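Side-chain contacts in phosphoribosylaminoimidazole carboxylase (Bombyx mori, PDB 4JA0), which probably catalyses two consecutive steps of purine biosynthesis, AIR carboxylation and SAICAR synthesis, as the bifunctional enzyme PAICS: residues I313-Q316 with Y317-T320; A328-G331 with R332-L336. All coordinates share one frame; numbering follows the deposited sequence.

Contact 1. Residues I313-Q316 with Y317-T320; sequences IMQQ and YEDT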
loop_
_atom_site.group_PDB
_atom_site.type_symbol
_atom_site.label_atom_id
_atom_site.label_comp_id
_atom_site.label_asym_id
_atom_site.label_seq_id
_atom_site.Cartn_x
_atom_site.Cartn_y
_atom_site.Cartn_z
ATOM N N ILE A 313 -32.648 -3.264 18.256
ATOM C CA ILE A 313 -33.178 -2.224 17.392
ATOM C C ILE A 313 -33.464 -2.778 16.010
ATOM O O ILE A 313 -34.516 -2.512 15.428
ATOM C CB ILE A 313 -32.215 -1.028 17.289
ATOM C CG1 ILE A 313 -32.050 -0.367 18.664
ATOM C CG2 ILE A 313 -32.699 -0.021 16.257
ATOM C CD1 ILE A 313 -31.284 0.932 18.623
ATOM N N MET A 314 -32.565 -3.611 15.504
ATOM C CA MET A 314 -32.781 -4.154 14.174
ATOM C C MET A 314 -33.914 -5.178 14.163
ATOM O O MET A 314 -34.592 -5.355 13.144
ATOM C CB MET A 314 -31.501 -4.748 13.602
ATOM C CG MET A 314 -31.257 -6.156 14.055
ATOM S SD MET A 314 -31.108 -7.314 12.695
ATOM C CE MET A 314 -31.600 -8.805 13.532
ATOM N N GLN A 315 -34.141 -5.826 15.302
ATOM C CA GLN A 315 -35.236 -6.779 15.382
ATOM C C GLN A 315 -36.569 -6.032 15.360
ATOM O O GLN A 315 -37.555 -6.512 14.794
ATOM C CB GLN A 315 -35.099 -7.662 16.632
ATOM C CG GLN A 315 -34.108 -8.814 16.448
ATOM C CD GLN A 315 -33.599 -9.440 17.751
ATOM O OE1 GLN A 315 -33.709 -8.864 18.838
ATOM N NE2 GLN A 315 -33.045 -10.640 17.634
ATOM N N GLN A 316 -36.571 -4.808 15.869
ATOM C CA GLN A 316 -37.790 -4.020 15.881
ATOM C C GLN A 316 -38.186 -3.621 14.478
ATOM O O GLN A 316 -39.368 -3.637 14.153
ATOM C CB GLN A 316 -37.622 -2.792 16.772
ATOM C CG GLN A 316 -37.524 -3.135 18.253
ATOM C CD GLN A 316 -37.065 -1.959 19.081
ATOM O OE1 GLN A 316 -36.616 -0.944 18.545
ATOM N NE2 GLN A 316 -37.192 -2.077 20.395
ATOM N N TYR A 317 -37.192 -3.358 13.629
ATOM C CA TYR A 317 -37.438 -3.028 12.229
ATOM C C TYR A 317 -37.887 -4.272 11.460
ATOM O O TYR A 317 -38.625 -4.176 10.481
ATOM C CB TYR A 317 -36.199 -2.381 11.595
ATOM C CG TYR A 317 -36.049 -0.931 11.959
ATOM C CD1 TYR A 317 -36.928 0.013 11.452
ATOM C CD2 TYR A 317 -35.051 -0.500 12.814
ATOM C CE1 TYR A 317 -36.824 1.347 11.781
ATOM C CE2 TYR A 317 -34.937 0.831 13.159
ATOM C CZ TYR A 317 -35.832 1.751 12.636
ATOM O OH TYR A 317 -35.741 3.088 12.953
ATOM N N GLU A 318 -37.466 -5.437 11.952
ATOM C CA GLU A 318 -37.802 -6.717 11.345
ATOM C C GLU A 318 -39.260 -7.145 11.579
ATOM O O GLU A 318 -39.723 -8.139 10.994
ATOM C CB GLU A 318 -36.842 -7.792 11.843
ATOM C CG GLU A 318 -35.504 -7.800 11.122
ATOM C CD GLU A 318 -34.686 -9.044 11.424
ATOM O OE1 GLU A 318 -33.895 -9.483 10.553
ATOM O OE2 GLU A 318 -34.843 -9.592 12.538
ATOM N N ASP A 319 -39.966 -6.400 12.431
ATOM C CA ASP A 319 -41.408 -6.554 12.617
ATOM C C ASP A 319 -42.142 -5.729 11.567
ATOM O O ASP A 319 -42.724 -4.678 11.880
ATOM C CB ASP A 319 -41.802 -6.078 14.012
ATOM C CG ASP A 319 -43.289 -6.259 14.325
ATOM O OD1 ASP A 319 -43.977 -7.090 13.678
ATOM O OD2 ASP A 319 -43.762 -5.547 15.244
ATOM N N THR A 320 -42.134 -6.214 10.327
ATOM C CA THR A 320 -42.789 -5.515 9.235
ATOM C C THR A 320 -43.297 -6.510 8.222
ATOM O O THR A 320 -42.921 -7.678 8.276
ATOM C CB THR A 320 -41.784 -4.557 8.516
ATOM O OG1 THR A 320 -42.463 -3.789 7.509
ATOM C CG2 THR A 320 -40.619 -5.350 7.879
#
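Ile313 and Tyr317, one helical turn apart, run alongside one another in the same direction, with CG2 of Ile313 3.9 Å from CE2 of Tyr317. This is the close-packed flank. A branched aliphatic and a ring suit it, because both reach strand 267-273, at Phe272 and Val270. The phenol oxygen of Tyr317 runs past this apolar layer to hydrogen bonds with Arg299 and Asp297. Met314 is buried, and its flexible chain, bent at chi2 (122°), lets it touch Phe272, Leu340 and Asn343 as well as Glu318, whose OE2 lies 3.5 Å from CE of Met314; CG of Glu318 rests 3.3 Å from Met314 O. Glu318 turns OE1 to a salt bridge with Arg403 of the second subunit. A leucine in place of Glu318 would probably leave that arginine without its charged mate and weaken the subunit junction. The opposite character belongs to Gln316, which is exposed; its amide is carried outward on an extended chain, and it packs on Thr125 of the second subunit. Gln315 is partly exposed, its CG 4.1 Å from OE2 of Glu318 and its amide plane turned 33° from the carboxylate. The backbone bonds are all weak here: Glu318 N is shared between Met314 O, at 3.1 Å, and Gln315 O, while Asp319 N reaches Gln316 O. Asp319 then centres an inverse gamma turn and sends OD2 to Arg123 of the second subunit. A helix leading through a turn at Asp319 to the next strand is the helix-to-strand connection of a parallel alpha/beta domain.

Contact 2. Residues A328-G331 with R332-L336; sequences AVAG and RSNGL. With SO4 (sulfate ion), chain G.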
loop_
_atom_site.group_PDB
_atom_site.type_symbol
_atom_site.label_atom_id
_atom_site.label_comp_id
_atom_site.label_asym_id
_atom_site.label_seq_id
_atom_site.Cartn_x
_atom_site.Cartn_y
_atom_site.Cartn_z
ATOM N N ALA A 328 -25.274 0.610 6.777
ATOM C CA ALA A 328 -24.331 0.651 7.904
ATOM C C ALA A 328 -23.218 1.658 7.705
ATOM O O ALA A 328 -22.363 1.498 6.816
ATOM C CB ALA A 328 -23.745 -0.735 8.174
ATOM N N VAL A 329 -23.216 2.663 8.581
ATOM C CA VAL A 329 -22.215 3.727 8.573
ATOM C C VAL A 329 -21.323 3.684 9.821
ATOM O O VAL A 329 -21.722 4.103 10.906
ATOM C CB VAL A 329 -22.890 5.107 8.472
ATOM C CG1 VAL A 329 -21.850 6.222 8.474
ATOM C CG2 VAL A 329 -23.741 5.185 7.229
ATOM N N ALA A 330 -20.110 3.183 9.662
ATOM C CA ALA A 330 -19.194 3.077 10.798
ATOM C C ALA A 330 -17.768 3.413 10.378
ATOM O O ALA A 330 -17.197 2.752 9.504
ATOM C CB ALA A 330 -19.260 1.688 11.421
ATOM N N GLY A 331 -17.200 4.446 10.987
ATOM C CA GLY A 331 -15.812 4.793 10.736
ATOM C C GLY A 331 -14.860 3.768 11.341
ATOM O O GLY A 331 -15.302 2.810 11.999
ATOM N N ARG A 332 -13.563 3.944 11.089
ATOM C CA ARG A 332 -12.546 3.007 11.550
ATOM C C ARG A 332 -12.895 1.564 11.182
ATOM O O ARG A 332 -13.470 1.306 10.127
ATOM C CB ARG A 332 -12.303 3.144 13.055
ATOM C CG ARG A 332 -11.715 4.495 13.502
ATOM C CD ARG A 332 -11.572 4.544 15.014
ATOM N NE ARG A 332 -11.056 5.817 15.522
ATOM C CZ ARG A 332 -10.683 6.018 16.785
ATOM N NH1 ARG A 332 -10.776 5.031 17.679
ATOM N NH2 ARG A 332 -10.223 7.209 17.157
ATOM N N SER A 333 -12.568 0.620 12.054
ATOM C CA SER A 333 -12.906 -0.781 11.791
ATOM C C SER A 333 -14.425 -1.029 11.929
ATOM O O SER A 333 -15.020 -0.890 13.002
ATOM C CB SER A 333 -12.090 -1.710 12.700
ATOM O OG SER A 333 -12.459 -3.067 12.539
ATOM N N ASN A 334 -15.044 -1.353 10.807
ATOM C CA ASN A 334 -16.487 -1.536 10.735
ATOM C C ASN A 334 -16.919 -2.948 11.118
ATOM O O ASN A 334 -16.731 -3.901 10.346
ATOM C CB ASN A 334 -16.969 -1.151 9.329
ATOM C CG ASN A 334 -18.382 -1.620 9.024
ATOM O OD1 ASN A 334 -19.245 -1.707 9.915
ATOM N ND2 ASN A 334 -18.640 -1.881 7.739
ATOM N N GLY A 335 -17.458 -3.088 12.331
ATOM C CA GLY A 335 -18.035 -4.355 12.748
ATOM C C GLY A 335 -19.552 -4.334 12.685
ATOM O O GLY A 335 -20.199 -5.378 12.675
ATOM N N LEU A 336 -20.108 -3.130 12.611
ATOM C CA LEU A 336 -21.554 -2.895 12.592
ATOM C C LEU A 336 -22.245 -3.543 11.407
ATOM O O LEU A 336 -23.215 -4.291 11.572
ATOM C CB LEU A 336 -21.819 -1.387 12.579
ATOM C CG LEU A 336 -23.236 -0.835 12.662
ATOM C CD1 LEU A 336 -23.936 -1.406 13.895
ATOM C CD2 LEU A 336 -23.179 0.685 12.739
HETATM S S SO4 G . -9.881 8.694 13.445
HETATM O O1 SO4 G . -9.747 9.253 12.099
HETATM O O2 SO4 G . -9.609 9.727 14.448
HETATM O O3 SO4 G . -11.239 8.185 13.665
HETATM O O4 SO4 G . -8.907 7.605 13.550
#
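Arg332 NE donates to sulfate O3 at 3.0 Å along a nearly straight line (168°), and more weakly to O4 of the same ion at 3.4 Å. Sulfate O2 sits in the guanidinium plane at its edge, 3.7 Å from NH2 of Arg332, so the anion lies beside the flat group. The chain stretches out straight as far as NE, with chi2 and chi3 both near 180°, and carries the charge well clear of the turn. Other copies of the protein hold the same group: NH1 donates to Val368 O of the third subunit, and Tyr379 of the fourth subunit makes a cation-pi contact. An arginine suits this place because it can bind an anion, a carbonyl and a ring at once.

Back in the loop, the methyl of Ala330 points into the turn, its CB 3.7 Å from OD1 of Asn334 and 4.2 Å from CB of Leu336. At chi1 166° the amide of Asn334 swings away from its own backbone N; OD1 caps the backbone N of Gly337 at the start of helix 336-343, and ND2 donates to Ser365 OG. Leu336 brings CD2 within 4.1 Å of Val329 O and also touches Phe272. The sulfate probably came from the crystallisation liquor, yet its binding suggests that Arg332, at a corner where subunits meet, can accept an anion there.

Contacts 1 and 2 come in series, on helix 307-317 with its following loop and then on the end of strand 323-329 with the loop into helix 336-343. Their centres are 20 Å apart and their nearest atoms about 8 Å; they do not touch, but share neighbours. Phe272 touches Ile313 and Met314 of contact 1 and Leu336 of contact 2, and Met314 also meets Leu340 of helix 336-343. The parallel strand order 2-1-3-4-5 fits a flavodoxin-like fold, whose active sites usually lie at the C-terminal ends of the strands. Contact 2 occupies such an end and may lie near the site, though its sulfate, probably from the crystallisation liquor, does not by itself locate it; contact 1 leads into the strand's opposite end.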